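Local coordinates for protein putative esterase/lipase/thioesterase (Silicibacter sp., PDB 2PBL) that probably hydrolyses ester or thioester bonds, as a putative esterase, lipase or thioesterase of the alpha/beta-hydrolase fold, at residues 42-45 against 51-54; 100-105 against 113-118; 63-68 against 121-126; 84-89 against 94-99. One frame throughout, in Å; residues are numbered along the deposited sequence.

How the contacts relate
From the N terminus, contact 1 comes first and closes the hairpin between strands 39-44 and 52-56, at one edge of the mixed sheet. The chain then enters strand 64-69, which opens contact 3; this closes a loop of some fifty residues on helix 109-126. Contacts 4 and 2 both nest inside that loop, one after the other: 84-89 against 94-99 folds the crossover back onto its strand, and 100-105 against 113-118 ties the following loop to the helix. Strand 94-99 lies between 52-56 and 64-69, joining contacts 1, 3 and 4 in one sheet, while Tyr45 OH bonds to Ser100 O between contacts 1 and 2.

Contact 1 of 4, residues 42-45 against 51-54; sequences NLSY and HKFD
With chi1 at 67° and 68°, Tyr45 and Phe53 each hold CG between the backbone N and the carbonyl carbon, which lays the tyrosine ring against His51 and the phenylalanine ring against Leu43. The setting is an antiparallel beta hairpin with a G1 beta bulge, where Asn42 and Leu43 both face Phe53. Leu43 and Phe53 form a hydrogen-bonded pair, each backbone N reaching the other's O at 2.8 Å, while Leu43 CB sits over a face of the Phe53 ring, 3.9 Å from its centroid, in a CH-pi contact. His51 CB does the same over the Tyr45 ring, and Tyr45 N gives a nearly straight bond to His51 O (173°). Tyr45 OH reaches past the hairpin to Ser100 O, fixing the far end of the ring. At the bulge, Asn42 N meets Asp54 OD1 at 2.8 Å, nearly along the C-O axis; this oxygen also forms a salt bridge with Lys79, which bonds to Asn42 OD1 as well, so that the lysine probably offsets the aspartate's charge. On the face carrying Ser44 and Lys52, a water joins three groups: it donates to Asn42 O, bonds to Ser44 OG and accepts from Lys52 NZ at 2.9 Å.

Contact 2 of 4, residues 100-105 against 113-118; sequences SYELCP and TQQISQ
Gln115 reaches from helix 109-126 to Tyr101 and Glu102, in the loop that leads from strand 94-99 into this helix of the alpha/beta-hydrolase fold. Its CB points toward the loop, and beyond CG the chain is extended (chi2 177°), carrying the amide out to the backbone. CD comes within 3.9 Å of Glu102 N. At the tip, OE1 accepts from Glu102 N at 2.8 Å, with the donor in the amide carbonyl plane, and also lies 3.4 Å from Tyr101 CA. The other branch, NE2, gives a weak bond to Glu102 OE1, and the carboxylate and amide planes are only 11° apart. The amide thus takes hold of one residue by both backbone and side chain, while Glu102 OE1 has a second, weak partner in His51 NE2. A leucine in place of Gln115 would probably leave Glu102 N without its acceptor and the carboxylate freer to turn. One helix residue on, Ile116 adds an apolar touch to the Tyr101 ring, whose own hydroxyl bonds to His70 O and whose face stacks on the His70 ring. That touch is made by the end of the isoleucine chain, with Ile116 CD1 3.8 Å from Tyr101 CD2.

Contact 3 of 4, residues 63-68 against 121-126; sequences VGLFVF and TAAAKE
Apolar contact does all the work where Leu65 of strand 64-69 meets Ala123 and Ala124 near the end of helix 109-126. A single methyl, Leu65 CD2, makes the touch: it lies 3.9 Å from Ala123 CB and, more loosely, 4.5 Å from Ala124 CB. The side chain swings CG anti to its own N (chi1 170°), and chi2 of 66°, measured to CD1, leaves CD2 roughly anti to CA, extended toward the helix.

The second kind of contact is methyl against backbone. Leu65 CD2 rests 3.7 Å from Ala123 C and 3.8 Å from Ala124 N, so it covers the peptide link joining the two alanines as well as their methyls. Such small side chains let the leucine come right up to the helix backbone, with Leu65 CA and Ala124 CA 7.2 Å apart. This is the helix-on-sheet layering of an alpha/beta-hydrolase fold.

Around it, strand 64-69 runs between strands 94-99 and 131-136, and Leu65 pairs through its backbone with Val132. Ala123 also packs on Ala97 of strand 94-99 and on Phe53 of strand 52-56, while Ala124 packs on Ile131, so the helix end lies across four neighbouring strands of the sheet.

Contact 4 of 4, residues 84-89 against 94-99; sequences HLAVGA and WAVAMP
A beta-alpha-beta crossover brings helix 87-91 and the short 3-10 turn ahead of it back onto strand 94-99, so that Ala89 meets Trp94 and Val96, Ala86 meets Val96 and Met98, and Leu85 meets Met98. Val96 spreads its two methyls over the helical side: CG1, anti to the backbone N (chi1 177°), touches Ala86 CB at 3.7 Å, and CG2 turns the other way to meet Ala89 CB at 3.9 Å. An alanine at Val96 lacks both methyls and is likely to open a gap facing Ala86 CB and Ala89 CB, leaving these to their remaining touches with Met98 and Trp94. Farther along the strand, Met98, present as selenomethionine, runs out extended and brings its terminal CE to 4.0 Å from Leu85 CB and 3.8 Å from Ala86 N.

In the alpha/beta-hydrolase sheet the crossover starts from strand 64-69, which lies beside 94-99 and runs parallel to it; Phe66 of that strand packs on both Ala89 and Val96. Leu85 is backed by Ile246 and Leu249 from a later loop.

Where the helix gives way to the strand, the polar part is one backbone bond, Trp94 N to Ala89 O at 3.1 Å. The N-H points well at the oxygen (162°) but approaches from above the carbonyl plane. Ala89 O also lies near the plane of the Trp94 ring, at its edge, 3.6 Å from Trp94 CD1.

Contact 1 of 4, residues 42-45 against 51-54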
loop_
_atom_site.group_PDB
_atom_site.type_symbol
_atom_site.label_atom_id
_atom_site.label_comp_id
_atom_site.label_asym_id
_atom_site.label_seq_id
_atom_site.Cartn_x
_atom_site.Cartn_y
_atom_site.Cartn_z
ATOM N N ASN A 42 4.892 -16.803 -2.473
ATOM C CA ASN A 42 6.144 -16.602 -3.192
ATOM C C ASN A 42 6.147 -16.796 -4.695
ATOM O O ASN A 42 7.085 -17.362 -5.286
ATOM C CB ASN A 42 7.240 -17.442 -2.514
ATOM C CG ASN A 42 7.475 -16.984 -1.124
ATOM O OD1 ASN A 42 7.880 -15.837 -0.908
ATOM N ND2 ASN A 42 7.166 -17.834 -0.153
ATOM N N LEU A 43 5.106 -16.291 -5.327
ATOM C CA LEU A 43 5.055 -16.280 -6.759
ATOM C C LEU A 43 6.021 -15.177 -7.192
ATOM O O LEU A 43 6.101 -14.153 -6.547
ATOM C CB LEU A 43 3.646 -16.003 -7.235
ATOM C CG LEU A 43 2.553 -17.031 -6.934
ATOM C CD1 LEU A 43 1.230 -16.625 -7.610
ATOM C CD2 LEU A 43 2.961 -18.449 -7.354
ATOM N N SER A 44 6.767 -15.393 -8.269
ATOM C CA SER A 44 7.738 -14.410 -8.726
ATOM C C SER A 44 7.144 -13.382 -9.654
ATOM O O SER A 44 6.304 -13.702 -10.487
ATOM C CB SER A 44 8.924 -15.061 -9.478
ATOM O OG SER A 44 9.891 -15.567 -8.575
ATOM N N TYR A 45 7.565 -12.136 -9.492
ATOM C CA TYR A 45 7.247 -11.109 -10.491
ATOM C C TYR A 45 8.549 -10.594 -11.108
ATOM O O TYR A 45 8.535 -9.804 -12.050
ATOM C CB TYR A 45 6.388 -9.959 -9.946
ATOM C CG TYR A 45 7.045 -9.043 -8.915
ATOM C CD1 TYR A 45 7.913 -8.009 -9.307
ATOM C CD2 TYR A 45 6.762 -9.174 -7.564
ATOM C CE1 TYR A 45 8.488 -7.181 -8.387
ATOM C CE2 TYR A 45 7.326 -8.312 -6.627
ATOM C CZ TYR A 45 8.183 -7.337 -7.026
ATOM O OH TYR A 45 8.716 -6.528 -6.059
ATOM N N HIS A 51 11.545 -10.016 -5.267
ATOM C CA HIS A 51 10.539 -9.820 -6.327
ATOM C C HIS A 51 9.477 -10.927 -6.325
ATOM O O HIS A 51 9.230 -11.596 -7.333
ATOM C CB HIS A 51 11.183 -9.680 -7.706
ATOM C CG HIS A 51 12.136 -8.534 -7.801
ATOM N ND1 HIS A 51 13.176 -8.506 -8.688
ATOM C CD2 HIS A 51 12.244 -7.410 -7.060
ATOM C CE1 HIS A 51 13.873 -7.399 -8.519
ATOM N NE2 HIS A 51 13.324 -6.713 -7.537
ATOM N N LYS A 52 8.770 -11.027 -5.206
ATOM C CA LYS A 52 7.804 -12.061 -4.991
ATOM C C LYS A 52 6.513 -11.474 -4.476
ATOM O O LYS A 52 6.547 -10.394 -3.888
ATOM C CB LYS A 52 8.289 -12.967 -3.868
ATOM C CG LYS A 52 9.680 -13.530 -3.986
ATOM C CD LYS A 52 9.762 -14.641 -4.955
ATOM C CE LYS A 52 11.193 -15.212 -4.916
ATOM N NZ LYS A 52 11.463 -16.157 -6.002
ATOM N N PHE A 53 5.417 -12.196 -4.702
ATOM C CA PHE A 53 4.121 -11.875 -4.145
ATOM C C PHE A 53 3.383 -13.125 -3.733
ATOM O O PHE A 53 3.628 -14.222 -4.245
ATOM C CB PHE A 53 3.243 -11.034 -5.085
ATOM C CG PHE A 53 2.777 -11.740 -6.338
ATOM C CD1 PHE A 53 3.608 -11.872 -7.446
ATOM C CD2 PHE A 53 1.475 -12.190 -6.447
ATOM C CE1 PHE A 53 3.168 -12.521 -8.590
ATOM C CE2 PHE A 53 1.009 -12.810 -7.609
ATOM C CZ PHE A 53 1.869 -12.960 -8.689
ATOM N N ASP A 54 2.511 -12.935 -2.751
ATOM C CA ASP A 54 1.634 -13.970 -2.280
ATOM C C ASP A 54 0.264 -13.698 -2.934
ATOM O O ASP A 54 -0.153 -12.550 -3.134
ATOM C CB ASP A 54 1.532 -13.980 -0.766
ATOM C CG ASP A 54 2.827 -14.452 -0.063
ATOM O OD1 ASP A 54 3.729 -15.078 -0.667
ATOM O OD2 ASP A 54 2.929 -14.175 1.140
HETATM O O HOH W 1 9.120 -17.465 -7.000
#

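Contact 2 of 4, residues 100-105 against 113-118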
loop_
_atom_site.group_PDB
_atom_site.type_symbol
_atom_site.label_atom_id
_atom_site.label_comp_id
_atom_site.label_asym_id
_atom_site.label_seq_id
_atom_site.Cartn_x
_atom_site.Cartn_y
_atom_site.Cartn_z
ATOM N N SER A 100 6.141 -8.080 -2.118
ATOM C CA SER A 100 7.309 -7.569 -1.458
ATOM C C SER A 100 7.995 -6.751 -2.562
ATOM O O SER A 100 7.572 -6.767 -3.755
ATOM C CB SER A 100 8.227 -8.715 -1.010
ATOM O OG SER A 100 7.797 -9.354 0.173
ATOM N N TYR A 101 9.063 -6.101 -2.158
ATOM C CA TYR A 101 9.853 -5.247 -3.003
ATOM C C TYR A 101 11.171 -4.987 -2.306
ATOM O O TYR A 101 11.256 -5.133 -1.080
ATOM C CB TYR A 101 9.098 -3.961 -3.256
ATOM C CG TYR A 101 8.522 -3.263 -2.027
ATOM C CD1 TYR A 101 9.280 -2.331 -1.279
ATOM C CD2 TYR A 101 7.204 -3.499 -1.638
ATOM C CE1 TYR A 101 8.733 -1.696 -0.157
ATOM C CE2 TYR A 101 6.640 -2.847 -0.537
ATOM C CZ TYR A 101 7.397 -1.968 0.203
ATOM O OH TYR A 101 6.791 -1.364 1.284
ATOM N N GLU A 102 12.198 -4.672 -3.082
ATOM C CA GLU A 102 13.486 -4.290 -2.506
ATOM C C GLU A 102 13.322 -2.965 -1.778
ATOM O O GLU A 102 12.417 -2.177 -2.057
ATOM C CB GLU A 102 14.583 -4.219 -3.537
ATOM C CG GLU A 102 14.848 -5.541 -4.158
ATOM C CD GLU A 102 15.991 -5.454 -5.138
ATOM O OE1 GLU A 102 15.686 -5.341 -6.315
ATOM O OE2 GLU A 102 17.164 -5.405 -4.710
ATOM N N LEU A 103 14.227 -2.750 -0.839
ATOM C CA LEU A 103 14.142 -1.645 0.094
ATOM C C LEU A 103 15.299 -0.699 -0.062
ATOM O O LEU A 103 16.349 -1.065 -0.581
ATOM C CB LEU A 103 14.176 -2.225 1.504
ATOM C CG LEU A 103 13.098 -3.248 1.873
ATOM C CD1 LEU A 103 13.316 -3.885 3.255
ATOM C CD2 LEU A 103 11.744 -2.575 1.828
ATOM N N CYS A 104 15.064 0.538 0.356
ATOM C CA CYS A 104 16.090 1.523 0.394
ATOM C C CYS A 104 16.940 1.071 1.583
ATOM O O CYS A 104 16.375 0.553 2.561
ATOM C CB CYS A 104 15.536 2.905 0.617
ATOM S SG CYS A 104 14.389 3.503 -0.660
ATOM N N PRO A 105 18.272 1.305 1.518
ATOM C CA PRO A 105 19.037 2.031 0.480
ATOM C C PRO A 105 19.581 1.198 -0.670
ATOM O O PRO A 105 20.289 1.739 -1.521
ATOM C CB PRO A 105 20.192 2.620 1.281
ATOM C CG PRO A 105 20.504 1.502 2.284
ATOM C CD PRO A 105 19.170 0.816 2.597
ATOM N N THR A 113 8.794 1.792 -7.081
ATOM C CA THR A 113 7.616 2.090 -7.888
ATOM C C THR A 113 7.531 1.161 -9.137
ATOM O O THR A 113 6.467 0.558 -9.443
ATOM C CB THR A 113 7.694 3.615 -8.221
ATOM O OG1 THR A 113 7.371 4.309 -6.998
ATOM C CG2 THR A 113 6.651 3.989 -9.242
ATOM N N GLN A 114 8.683 0.983 -9.797
ATOM C CA GLN A 114 8.774 0.149 -10.998
ATOM C C GLN A 114 8.496 -1.299 -10.624
ATOM O O GLN A 114 7.783 -1.970 -11.333
ATOM C CB GLN A 114 10.122 0.368 -11.751
ATOM C CG GLN A 114 10.283 1.738 -12.261
ATOM C CD GLN A 114 9.280 2.089 -13.320
ATOM O OE1 GLN A 114 9.012 1.290 -14.208
ATOM N NE2 GLN A 114 8.714 3.297 -13.238
ATOM N N GLN A 115 9.011 -1.760 -9.480
ATOM C CA GLN A 115 8.746 -3.103 -8.982
ATOM C C GLN A 115 7.275 -3.374 -8.668
ATOM O O GLN A 115 6.745 -4.434 -9.009
ATOM C CB GLN A 115 9.589 -3.392 -7.741
ATOM C CG GLN A 115 11.045 -3.581 -8.078
ATOM C CD GLN A 115 11.980 -3.808 -6.861
ATOM O OE1 GLN A 115 11.546 -4.170 -5.753
ATOM N NE2 GLN A 115 13.295 -3.634 -7.105
ATOM N N ILE A 116 6.597 -2.396 -8.052
ATOM C CA ILE A 116 5.157 -2.520 -7.784
ATOM C C ILE A 116 4.416 -2.637 -9.106
ATOM O O ILE A 116 3.498 -3.456 -9.231
ATOM C CB ILE A 116 4.617 -1.341 -6.923
ATOM C CG1 ILE A 116 5.361 -1.286 -5.605
ATOM C CG2 ILE A 116 3.144 -1.518 -6.647
ATOM C CD1 ILE A 116 5.355 -2.671 -4.910
ATOM N N SER A 117 4.831 -1.877 -10.126
ATOM C CA SER A 117 4.224 -1.993 -11.418
ATOM C C SER A 117 4.382 -3.423 -11.979
ATOM O O SER A 117 3.444 -4.000 -12.517
ATOM C CB SER A 117 4.832 -0.997 -12.416
ATOM O OG SER A 117 4.172 -1.123 -13.679
ATOM N N GLN A 118 5.581 -3.958 -11.882
ATOM C CA GLN A 118 5.858 -5.305 -12.297
ATOM C C GLN A 118 4.993 -6.331 -11.525
ATOM O O GLN A 118 4.457 -7.279 -12.117
ATOM C CB GLN A 118 7.356 -5.604 -12.144
ATOM C CG GLN A 118 8.259 -4.834 -13.095
ATOM C CD GLN A 118 7.996 -5.191 -14.574
ATOM O OE1 GLN A 118 7.903 -6.385 -14.950
ATOM N NE2 GLN A 118 7.883 -4.161 -15.416
#

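Contact 3 of 4, residues 63-68 against 121-126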
loop_
_atom_site.group_PDB
_atom_site.type_symbol
_atom_site.label_atom_id
_atom_site.label_comp_id
_atom_site.label_asym_id
_atom_site.label_seq_id
_atom_site.Cartn_x
_atom_site.Cartn_y
_atom_site.Cartn_z
ATOM N N VAL A 63 -14.111 -12.707 -8.033
ATOM C CA VAL A 63 -14.845 -11.614 -8.638
ATOM C C VAL A 63 -13.895 -10.538 -9.175
ATOM O O VAL A 63 -14.332 -9.564 -9.830
ATOM C CB VAL A 63 -15.834 -10.899 -7.650
ATOM C CG1 VAL A 63 -16.809 -11.879 -7.029
ATOM C CG2 VAL A 63 -15.121 -10.114 -6.587
ATOM N N GLY A 64 -12.611 -10.673 -8.845
ATOM C CA GLY A 64 -11.626 -9.714 -9.234
ATOM C C GLY A 64 -10.395 -9.840 -8.369
ATOM O O GLY A 64 -10.302 -10.730 -7.494
ATOM N N LEU A 65 -9.482 -8.894 -8.587
ATOM C CA LEU A 65 -8.197 -8.860 -7.913
ATOM C C LEU A 65 -7.983 -7.642 -7.055
ATOM O O LEU A 65 -8.169 -6.508 -7.507
ATOM C CB LEU A 65 -7.070 -8.863 -8.955
ATOM C CG LEU A 65 -5.661 -8.601 -8.453
ATOM C CD1 LEU A 65 -5.186 -9.751 -7.535
ATOM C CD2 LEU A 65 -4.696 -8.431 -9.592
ATOM N N PHE A 66 -7.548 -7.879 -5.821
ATOM C CA PHE A 66 -7.240 -6.806 -4.886
ATOM C C PHE A 66 -5.762 -6.902 -4.552
ATOM O O PHE A 66 -5.329 -7.939 -4.060
ATOM C CB PHE A 66 -8.128 -6.913 -3.628
ATOM C CG PHE A 66 -7.619 -6.164 -2.397
ATOM C CD1 PHE A 66 -7.044 -4.928 -2.464
ATOM C CD2 PHE A 66 -7.840 -6.693 -1.141
ATOM C CE1 PHE A 66 -6.689 -4.261 -1.315
ATOM C CE2 PHE A 66 -7.461 -6.050 -0.002
ATOM C CZ PHE A 66 -6.898 -4.828 -0.086
ATOM N N VAL A 67 -5.001 -5.840 -4.832
ATOM C CA VAL A 67 -3.572 -5.828 -4.471
ATOM C C VAL A 67 -3.373 -4.945 -3.266
ATOM O O VAL A 67 -3.737 -3.758 -3.287
ATOM C CB VAL A 67 -2.662 -5.341 -5.564
ATOM C CG1 VAL A 67 -1.161 -5.422 -5.143
ATOM C CG2 VAL A 67 -2.911 -6.124 -6.862
ATOM N N PHE A 68 -2.730 -5.484 -2.230
ATOM C CA PHE A 68 -2.394 -4.678 -1.074
ATOM C C PHE A 68 -0.877 -4.470 -0.992
ATOM O O PHE A 68 -0.122 -5.429 -1.027
ATOM C CB PHE A 68 -2.945 -5.266 0.203
ATOM C CG PHE A 68 -2.470 -4.552 1.422
ATOM C CD1 PHE A 68 -3.086 -3.379 1.853
ATOM C CD2 PHE A 68 -1.365 -5.034 2.131
ATOM C CE1 PHE A 68 -2.613 -2.720 2.999
ATOM C CE2 PHE A 68 -0.880 -4.411 3.226
ATOM C CZ PHE A 68 -1.522 -3.247 3.701
ATOM N N THR A 121 1.205 -6.046 -12.449
ATOM C CA THR A 121 1.124 -6.625 -13.797
ATOM C C THR A 121 1.096 -8.142 -13.760
ATOM O O THR A 121 0.246 -8.725 -14.397
ATOM C CB THR A 121 2.261 -6.133 -14.714
ATOM O OG1 THR A 121 2.103 -4.721 -14.896
ATOM C CG2 THR A 121 2.224 -6.821 -16.082
ATOM N N ALA A 122 2.002 -8.762 -13.002
ATOM C CA ALA A 122 2.026 -10.215 -12.826
ATOM C C ALA A 122 0.780 -10.762 -12.130
ATOM O O ALA A 122 0.164 -11.737 -12.586
ATOM C CB ALA A 122 3.269 -10.607 -12.074
ATOM N N ALA A 123 0.367 -10.118 -11.044
ATOM C CA ALA A 123 -0.851 -10.560 -10.378
ATOM C C ALA A 123 -2.069 -10.467 -11.324
ATOM O O ALA A 123 -2.933 -11.336 -11.297
ATOM C CB ALA A 123 -1.082 -9.786 -9.092
ATOM N N ALA A 124 -2.112 -9.426 -12.164
ATOM C CA ALA A 124 -3.207 -9.183 -13.122
ATOM C C ALA A 124 -3.279 -10.247 -14.233
ATOM O O ALA A 124 -4.301 -10.364 -14.885
ATOM C CB ALA A 124 -3.082 -7.828 -13.728
ATOM N N LYS A 125 -2.180 -10.973 -14.451
ATOM C CA LYS A 125 -2.186 -12.131 -15.362
ATOM C C LYS A 125 -2.782 -13.370 -14.694
ATOM O O LYS A 125 -3.286 -14.270 -15.361
ATOM C CB LYS A 125 -0.768 -12.432 -15.828
ATOM C CG LYS A 125 -0.238 -11.285 -16.656
ATOM C CD LYS A 125 1.118 -11.530 -17.253
ATOM C CE LYS A 125 1.535 -10.273 -18.031
ATOM N NZ LYS A 125 2.954 -10.312 -18.360
ATOM N N GLU A 126 -2.715 -13.421 -13.376
ATOM C CA GLU A 126 -3.200 -14.589 -12.639
ATOM C C GLU A 126 -4.698 -14.568 -12.405
ATOM O O GLU A 126 -5.367 -15.612 -12.431
ATOM C CB GLU A 126 -2.485 -14.674 -11.294
ATOM C CG GLU A 126 -1.046 -14.852 -11.402
ATOM C CD GLU A 126 -0.705 -16.189 -11.979
ATOM O OE1 GLU A 126 -1.360 -17.172 -11.611
ATOM O OE2 GLU A 126 0.206 -16.258 -12.802
#

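Contact 4 of 4, residues 84-89 against 94-99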
loop_
_atom_site.group_PDB
_atom_site.type_symbol
_atom_site.label_atom_id
_atom_site.label_comp_id
_atom_site.label_asym_id
_atom_site.label_seq_id
_atom_site.Cartn_x
_atom_site.Cartn_y
_atom_site.Cartn_z
ATOM N N HIS A 84 -2.880 -11.749 6.860
ATOM C CA HIS A 84 -4.170 -11.796 7.585
ATOM C C HIS A 84 -5.130 -10.641 7.193
ATOM O O HIS A 84 -6.352 -10.711 7.405
ATOM C CB HIS A 84 -3.890 -11.774 9.089
ATOM C CG HIS A 84 -3.240 -10.509 9.557
ATOM N ND1 HIS A 84 -1.958 -10.146 9.210
ATOM C CD2 HIS A 84 -3.709 -9.519 10.351
ATOM C CE1 HIS A 84 -1.667 -8.985 9.770
ATOM N NE2 HIS A 84 -2.711 -8.588 10.481
ATOM N N LEU A 85 -4.577 -9.594 6.594
ATOM C CA LEU A 85 -5.393 -8.476 6.133
ATOM C C LEU A 85 -6.186 -8.819 4.840
ATOM O O LEU A 85 -6.998 -8.024 4.359
ATOM C CB LEU A 85 -4.531 -7.243 5.965
ATOM C CG LEU A 85 -3.766 -6.761 7.222
ATOM C CD1 LEU A 85 -2.904 -5.555 6.913
ATOM C CD2 LEU A 85 -4.716 -6.439 8.412
ATOM N N ALA A 86 -5.954 -10.003 4.289
ATOM C CA ALA A 86 -6.681 -10.466 3.094
ATOM C C ALA A 86 -8.094 -10.957 3.401
ATOM O O ALA A 86 -8.941 -11.053 2.493
ATOM C CB ALA A 86 -5.880 -11.592 2.416
ATOM N N VAL A 87 -8.383 -11.198 4.678
ATOM C CA VAL A 87 -9.671 -11.830 5.043
ATOM C C VAL A 87 -10.952 -11.122 4.542
ATOM O O VAL A 87 -11.813 -11.745 3.936
ATOM C CB VAL A 87 -9.707 -12.089 6.604
ATOM C CG1 VAL A 87 -11.100 -12.447 7.075
ATOM C CG2 VAL A 87 -8.705 -13.190 6.939
ATOM N N GLY A 88 -11.088 -9.831 4.765
ATOM C CA GLY A 88 -12.316 -9.151 4.405
ATOM C C GLY A 88 -12.638 -9.217 2.914
ATOM O O GLY A 88 -13.764 -9.557 2.527
ATOM N N ALA A 89 -11.640 -8.935 2.073
ATOM C CA ALA A 89 -11.849 -8.997 0.614
ATOM C C ALA A 89 -12.045 -10.422 0.142
ATOM O O ALA A 89 -12.845 -10.649 -0.740
ATOM C CB ALA A 89 -10.668 -8.359 -0.119
ATOM N N TRP A 94 -12.892 -11.743 -3.660
ATOM C CA TRP A 94 -11.725 -11.205 -4.348
ATOM C C TRP A 94 -10.501 -12.064 -4.096
ATOM O O TRP A 94 -10.302 -12.571 -2.983
ATOM C CB TRP A 94 -11.412 -9.807 -3.815
ATOM C CG TRP A 94 -12.457 -8.830 -4.192
ATOM C CD1 TRP A 94 -13.675 -8.700 -3.621
ATOM C CD2 TRP A 94 -12.411 -7.899 -5.268
ATOM N NE1 TRP A 94 -14.403 -7.729 -4.248
ATOM C CE2 TRP A 94 -13.646 -7.201 -5.261
ATOM C CE3 TRP A 94 -11.439 -7.557 -6.222
ATOM C CZ2 TRP A 94 -13.951 -6.216 -6.193
ATOM C CZ3 TRP A 94 -11.736 -6.560 -7.129
ATOM C CH2 TRP A 94 -12.982 -5.912 -7.129
ATOM N N ALA A 95 -9.677 -12.226 -5.120
ATOM C CA ALA A 95 -8.348 -12.818 -4.913
ATOM C C ALA A 95 -7.508 -11.676 -4.375
ATOM O O ALA A 95 -7.743 -10.524 -4.696
ATOM C CB ALA A 95 -7.751 -13.352 -6.184
ATOM N N VAL A 96 -6.520 -11.970 -3.554
ATOM C CA VAL A 96 -5.743 -10.899 -2.958
ATOM C C VAL A 96 -4.243 -11.090 -3.145
ATOM O O VAL A 96 -3.685 -12.101 -2.729
ATOM C CB VAL A 96 -6.090 -10.776 -1.430
ATOM C CG1 VAL A 96 -5.233 -9.711 -0.760
ATOM C CG2 VAL A 96 -7.576 -10.483 -1.262
ATOM N N ALA A 97 -3.584 -10.103 -3.760
ATOM C CA ALA A 97 -2.167 -10.184 -3.981
ATOM C C ALA A 97 -1.435 -9.247 -3.045
ATOM O O ALA A 97 -1.853 -8.103 -2.890
ATOM C CB ALA A 97 -1.822 -9.833 -5.460
HETATM N N MSE A 98 -0.281 -9.671 -2.550
HETATM C CA MSE A 98 0.553 -8.859 -1.686
HETATM C C MSE A 98 2.024 -8.923 -2.078
HETATM O O MSE A 98 2.687 -9.888 -1.829
HETATM C CB MSE A 98 0.369 -9.255 -0.226
HETATM C CG MSE A 98 -0.956 -8.776 0.299
HETATM SE SE MSE A 98 -1.194 -9.210 2.203
HETATM C CE MSE A 98 -2.915 -8.495 2.514
ATOM N N PRO A 99 2.547 -7.865 -2.723
ATOM C CA PRO A 99 3.956 -8.027 -3.064
ATOM C C PRO A 99 4.927 -7.538 -2.009
ATOM O O PRO A 99 4.588 -6.703 -1.130
ATOM C CB PRO A 99 4.099 -7.107 -4.283
ATOM C CG PRO A 99 3.194 -6.005 -3.949
ATOM C CD PRO A 99 1.995 -6.619 -3.268
#